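Side-chain contacts in CRISPR-associated endoribonuclease Cas2 (Thermococcus onnurineus, PDB 5G4D), which probably acts as a magnesium-dependent endoribonuclease of single-stranded RNA in CRISPR immunity and forms a homodimer thought to join a Cas1 dimer during adaptation: residues 29-32 with 36-39; 8-13 with 19-24. All coordinates share one frame; numbering follows the deposited sequence.

Contact 1: 29-32 with 36-39; sequences HWVQ and FEGE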
loop_
_atom_site.group_PDB
_atom_site.type_symbol
_atom_site.label_atom_id
_atom_site.label_comp_id
_atom_site.label_asym_id
_atom_site.label_seq_id
_atom_site.Cartn_x
_atom_site.Cartn_y
_atom_site.Cartn_z
ATOM N N HIS A 29 9.682 -7.988 -0.821
ATOM C CA HIS A 29 9.161 -8.529 0.427
ATOM C C HIS A 29 7.637 -8.432 0.452
ATOM O O HIS A 29 7.065 -7.381 0.151
ATOM C CB HIS A 29 9.749 -7.770 1.618
ATOM C CG HIS A 29 11.236 -7.864 1.736
ATOM N ND1 HIS A 29 11.884 -9.013 2.146
ATOM C CD2 HIS A 29 12.204 -6.941 1.527
ATOM C CE1 HIS A 29 13.187 -8.795 2.170
ATOM N NE2 HIS A 29 13.408 -7.543 1.802
ATOM N N TRP A 30 6.979 -9.524 0.818
ATOM C CA TRP A 30 5.526 -9.535 0.932
ATOM C C TRP A 30 5.121 -8.947 2.283
ATOM O O TRP A 30 5.538 -9.451 3.332
ATOM C CB TRP A 30 5.004 -10.962 0.769
ATOM C CG TRP A 30 3.518 -11.084 0.857
ATOM C CD1 TRP A 30 2.622 -10.950 -0.164
ATOM C CD2 TRP A 30 2.744 -11.381 2.030
ATOM N NE1 TRP A 30 1.345 -11.143 0.292
ATOM C CE2 TRP A 30 1.389 -11.408 1.639
ATOM C CE3 TRP A 30 3.066 -11.623 3.371
ATOM C CZ2 TRP A 30 0.355 -11.672 2.540
ATOM C CZ3 TRP A 30 2.036 -11.886 4.267
ATOM C CH2 TRP A 30 0.700 -11.903 3.847
ATOM N N VAL A 31 4.331 -7.873 2.263
ATOM C CA VAL A 31 3.944 -7.165 3.492
ATOM C C VAL A 31 2.619 -7.682 4.030
ATOM O O VAL A 31 2.490 -8.002 5.216
ATOM C CB VAL A 31 3.873 -5.643 3.225
ATOM C CG1 VAL A 31 3.369 -4.876 4.467
ATOM C CG2 VAL A 31 5.208 -5.110 2.742
ATOM N N GLN A 32 1.626 -7.768 3.161
ATOM C CA GLN A 32 0.313 -8.328 3.470
ATOM C C GLN A 32 -0.374 -8.528 2.129
ATOM O O GLN A 32 0.259 -8.404 1.075
ATOM C CB GLN A 32 -0.490 -7.425 4.408
ATOM C CG GLN A 32 -0.532 -5.976 3.969
ATOM C CD GLN A 32 -1.504 -5.138 4.787
ATOM O OE1 GLN A 32 -2.426 -4.532 4.235
ATOM N NE2 GLN A 32 -1.304 -5.099 6.104
ATOM N N PHE A 36 3.650 -5.216 -1.452
ATOM C CA PHE A 36 5.053 -5.626 -1.446
ATOM C C PHE A 36 5.941 -4.405 -1.244
ATOM O O PHE A 36 5.557 -3.274 -1.562
ATOM C CB PHE A 36 5.461 -6.346 -2.757
ATOM C CG PHE A 36 4.880 -7.732 -2.905
ATOM C CD1 PHE A 36 3.570 -7.909 -3.305
ATOM C CD2 PHE A 36 5.660 -8.856 -2.651
ATOM C CE1 PHE A 36 3.019 -9.193 -3.435
ATOM C CE2 PHE A 36 5.130 -10.151 -2.785
ATOM C CZ PHE A 36 3.813 -10.317 -3.183
ATOM N N GLU A 37 7.150 -4.628 -0.718
ATOM C CA GLU A 37 8.103 -3.525 -0.618
ATOM C C GLU A 37 9.536 -4.053 -0.647
ATOM O O GLU A 37 9.788 -5.231 -0.379
ATOM C CB GLU A 37 7.872 -2.677 0.647
ATOM C CG GLU A 37 8.167 -3.374 1.967
ATOM C CD GLU A 37 8.035 -2.439 3.163
ATOM O OE1 GLU A 37 9.006 -1.694 3.438
ATOM O OE2 GLU A 37 6.974 -2.453 3.820
ATOM N N GLY A 38 10.466 -3.162 -0.956
ATOM C CA GLY A 38 11.879 -3.508 -0.920
ATOM C C GLY A 38 12.746 -2.559 -1.717
ATOM O O GLY A 38 12.278 -1.691 -2.458
ATOM N N GLU A 39 14.055 -2.742 -1.550
ATOM C CA GLU A 39 15.042 -1.947 -2.275
ATOM C C GLU A 39 15.266 -2.509 -3.675
ATOM O O GLU A 39 15.252 -3.726 -3.878
ATOM C CB GLU A 39 16.369 -1.926 -1.514
ATOM C CG GLU A 39 16.793 -3.295 -0.994
ATOM C CD GLU A 39 18.250 -3.336 -0.545
ATOM O OE1 GLU A 39 18.675 -2.413 0.187
ATOM O OE2 GLU A 39 18.964 -4.291 -0.926
#
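Trp-30 turns the edge of its indole toward the face of Phe-36. The five-membered ring of Trp-30 and the ring of Phe-36 are 5.0 Å apart at their centroids, with planes at 77°, an offset edge-to-face pair. The touching atoms are Trp-30 CD1 and Phe-36 CZ, 3.3 Å apart. Phe-36 CE2 also lies at the indole edge, in its plane, 3.6 Å from Trp-30 CB. CG of Trp-30 stands anti to the backbone N (chi1 -179°), and CG of Phe-36 stands anti to its carbonyl carbon. These torsions bring the two rings together on one face of the sheet. The Phe-36 side chain also touches Tyr-10 of strand 4-11 and Leu-24 of helix 17-25.

The two segments form a beta hairpin at one edge of the antiparallel sheet within this chain, part of the Cas2 fold. His-29 and Glu-37 are its hydrogen-bonded pair. His-29 N donates to Glu-37 O at 2.8 Å. Glu-37 N returns a bond to His-29 O at 2.9 Å. The same His-29 O also takes a CA-H...O contact from Phe-36 CA. Just past the Trp-30 and Phe-36 pair, Val-31 and Gln-32 both face Val-35, a classic beta bulge.

The Glu-37 side chain lies on the same face of the sheet as that of His-29. Val-31 crosses it at about a right angle. The CG2 methyl of Val-31 lies 3.5 Å from Glu-37 CG and 3.4 Å from Glu-37 OE2. The buried Glu-37 carboxylate has partners on both oxygens. OE1 meets Arg-74 in a salt bridge and Tyr-5 OH in a hydrogen bond, and OE2 bonds to Tyr-66 OH of the second subunit.

Contact 2: 8-13 with 19-24; sequences IVYDVA and RVKKFL. Unlike the reference sequence in segment 19-24: Arg-19 (reference Lys).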
loop_
_atom_site.group_PDB
_atom_site.type_symbol
_atom_site.label_atom_id
_atom_site.label_comp_id
_atom_site.label_asym_id
_atom_site.label_seq_id
_atom_site.Cartn_x
_atom_site.Cartn_y
_atom_site.Cartn_z
ATOM N N ILE A 8 4.724 -1.430 -3.449
ATOM C CA ILE A 8 3.835 -1.745 -4.561
ATOM C C ILE A 8 2.520 -2.274 -4.008
ATOM O O ILE A 8 2.507 -3.221 -3.212
ATOM C CB ILE A 8 4.457 -2.769 -5.525
ATOM C CG1 ILE A 8 5.755 -2.210 -6.106
ATOM C CG2 ILE A 8 3.458 -3.107 -6.638
ATOM C CD1 ILE A 8 6.300 -3.054 -7.253
ATOM N N VAL A 9 1.418 -1.666 -4.434
ATOM C CA VAL A 9 0.077 -2.141 -4.096
ATOM C C VAL A 9 -0.644 -2.432 -5.402
ATOM O O VAL A 9 -0.429 -1.740 -6.401
ATOM C CB VAL A 9 -0.707 -1.110 -3.252
ATOM C CG1 VAL A 9 0.000 -0.862 -1.939
ATOM C CG2 VAL A 9 -0.870 0.196 -4.025
ATOM N N TYR A 10 -1.482 -3.465 -5.416
ATOM C CA TYR A 10 -2.127 -3.812 -6.679
ATOM C C TYR A 10 -3.552 -4.286 -6.450
ATOM O O TYR A 10 -3.887 -4.877 -5.422
ATOM C CB TYR A 10 -1.345 -4.868 -7.475
ATOM C CG TYR A 10 -1.046 -6.154 -6.741
ATOM C CD1 TYR A 10 0.118 -6.299 -6.004
ATOM C CD2 TYR A 10 -1.919 -7.238 -6.813
ATOM C CE1 TYR A 10 0.405 -7.463 -5.335
ATOM C CE2 TYR A 10 -1.637 -8.423 -6.153
ATOM C CZ TYR A 10 -0.469 -8.531 -5.422
ATOM O OH TYR A 10 -0.162 -9.699 -4.762
ATOM N N ASP A 11 -4.379 -3.981 -7.438
ATOM C CA ASP A 11 -5.801 -4.305 -7.473
ATOM C C ASP A 11 -5.989 -4.993 -8.820
ATOM O O ASP A 11 -6.084 -4.311 -9.843
ATOM C CB ASP A 11 -6.616 -3.021 -7.349
ATOM C CG ASP A 11 -8.051 -3.267 -7.001
ATOM O OD1 ASP A 11 -8.574 -4.341 -7.366
ATOM O OD2 ASP A 11 -8.647 -2.370 -6.358
ATOM N N VAL A 12 -5.982 -6.328 -8.837
ATOM C CA VAL A 12 -5.924 -7.102 -10.080
ATOM C C VAL A 12 -7.078 -8.094 -10.074
ATOM O O VAL A 12 -7.421 -8.642 -9.025
ATOM C CB VAL A 12 -4.579 -7.844 -10.227
ATOM C CG1 VAL A 12 -4.577 -8.754 -11.463
ATOM C CG2 VAL A 12 -3.411 -6.836 -10.317
ATOM N N ALA A 13 -7.657 -8.337 -11.249
ATOM C CA ALA A 13 -8.799 -9.240 -11.340
ATOM C C ALA A 13 -8.418 -10.645 -10.881
ATOM O O ALA A 13 -7.259 -11.062 -10.935
ATOM C CB ALA A 13 -9.335 -9.271 -12.770
ATOM N N ARG A 19 -0.931 -14.791 -10.212
ATOM C CA ARG A 19 0.319 -14.738 -10.967
ATOM C C ARG A 19 1.105 -13.462 -10.671
ATOM O O ARG A 19 2.342 -13.483 -10.673
ATOM C CB ARG A 19 0.045 -14.846 -12.466
ATOM C CG ARG A 19 -0.510 -16.203 -12.909
ATOM C CD ARG A 19 0.136 -16.660 -14.208
ATOM N NE ARG A 19 1.582 -16.833 -14.061
ATOM C CZ ARG A 19 2.170 -17.966 -13.686
ATOM N NH1 ARG A 19 1.435 -19.042 -13.420
ATOM N NH2 ARG A 19 3.495 -18.027 -13.577
ATOM N N VAL A 20 0.415 -12.349 -10.416
ATOM C CA VAL A 20 1.112 -11.127 -10.001
ATOM C C VAL A 20 1.777 -11.328 -8.644
ATOM O O VAL A 20 2.937 -10.946 -8.438
ATOM C CB VAL A 20 0.139 -9.935 -9.990
ATOM C CG1 VAL A 20 0.751 -8.736 -9.243
ATOM C CG2 VAL A 20 -0.220 -9.540 -11.410
ATOM N N LYS A 21 1.041 -11.920 -7.689
ATOM C CA LYS A 21 1.606 -12.224 -6.378
ATOM C C LYS A 21 2.864 -13.083 -6.498
ATOM O O LYS A 21 3.896 -12.792 -5.881
ATOM C CB LYS A 21 0.554 -12.927 -5.515
ATOM C CG LYS A 21 1.069 -13.395 -4.154
ATOM C CD LYS A 21 -0.043 -14.084 -3.352
ATOM C CE LYS A 21 -0.512 -15.366 -4.030
ATOM N NZ LYS A 21 -1.460 -16.160 -3.177
ATOM N N LYS A 22 2.795 -14.158 -7.291
ATOM C CA LYS A 22 3.938 -15.062 -7.394
ATOM C C LYS A 22 5.144 -14.369 -8.015
ATOM O O LYS A 22 6.283 -14.595 -7.589
ATOM C CB LYS A 22 3.557 -16.315 -8.200
ATOM C CG LYS A 22 4.584 -17.440 -8.114
ATOM C CD LYS A 22 4.006 -18.771 -8.622
ATOM C CE LYS A 22 3.688 -18.718 -10.113
ATOM N NZ LYS A 22 4.894 -18.461 -10.957
ATOM N N PHE A 23 4.913 -13.503 -9.008
ATOM C CA PHE A 23 6.012 -12.759 -9.622
ATOM C C PHE A 23 6.657 -11.806 -8.623
ATOM O O PHE A 23 7.888 -11.725 -8.530
ATOM C CB PHE A 23 5.511 -11.992 -10.850
ATOM C CG PHE A 23 6.528 -11.038 -11.441
ATOM C CD1 PHE A 23 7.572 -11.510 -12.221
ATOM C CD2 PHE A 23 6.424 -9.670 -11.230
ATOM C CE1 PHE A 23 8.507 -10.635 -12.770
ATOM C CE2 PHE A 23 7.356 -8.784 -11.762
ATOM C CZ PHE A 23 8.399 -9.270 -12.545
ATOM N N LEU A 24 5.844 -11.055 -7.877
ATOM C CA LEU A 24 6.429 -10.067 -6.976
ATOM C C LEU A 24 7.153 -10.729 -5.809
ATOM O O LEU A 24 8.116 -10.159 -5.277
ATOM C CB LEU A 24 5.350 -9.098 -6.485
ATOM C CG LEU A 24 4.881 -8.086 -7.545
ATOM C CD1 LEU A 24 3.757 -7.231 -6.977
ATOM C CD2 LEU A 24 6.006 -7.189 -8.062
#
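This is a buried apolar contact between the strand holding residues 8-11 and helix 17-25, which packs on one face of the sheet. The axes of strand 8-11 and helix 19-24 run nearly antiparallel, at 166°, and come within 10.7 Å. No hydrogen bond joins the two segments.

Tyr-10 lies in the middle. The CG1 methyl of Val-20 sits over the centre of its ring, 3.8 Å from the centroid and 5° off the ring normal. This is a CH-pi contact, and all six ring carbons lie at similar distances from the methyl. CG of Tyr-10 stands between the backbone N and the carbonyl carbon (chi1 55°), a torsion that carries the ring toward the helix. Leu-24 CD1 approaches obliquely and touches Tyr-10 CE1 at 3.7 Å. Tyr-10 OH packs against the root of Lys-21, 3.4 Å from its CB and 3.5 Å from its CA. The amine of Lys-21 leads away and bonds to Asn-18.

In the ferredoxin-like fold of Cas2, strand 4-11 comes first in the chain and lies inside the sheet, and this helix follows it. Two further pairs flank the tyrosine. Ile-8 CG2 meets Leu-24 CD1 at 4.1 Å, where Ile-48 of helix 42-55 also touches both side chains. Towards the loop, Val-12 CG2 meets Val-20 CG2 at 4.3 Å. Asp-11, at the end of the strand, is predicted to bind the catalytic magnesium, and its OD2 accepts a hydrogen bond from Asn-33 N of the second subunit.

Overall arrangement
The centres of contact 1 and contact 2 are about 11 Å apart, and strands 35-40 and 4-11 are neighbours in one sheet. Phe-36 O and Ile-8 N, 2.8 Å apart, probably share a hydrogen bond between those strands. The Phe-36 side chain bridges the two contacts: its CE1 is 3.5 Å from Tyr-10 OH and its CZ is 3.7 Å from Lys-21 O. Along the chain, contact 2 closes before contact 1 opens. Both reach the second subunit, contact 1 through Val-31, Gln-32 and Glu-37, and contact 2 through Val-9 and Asp-11. The predicted magnesium ligand Asp-11 belongs to contact 2; contact 1 lies away from that site.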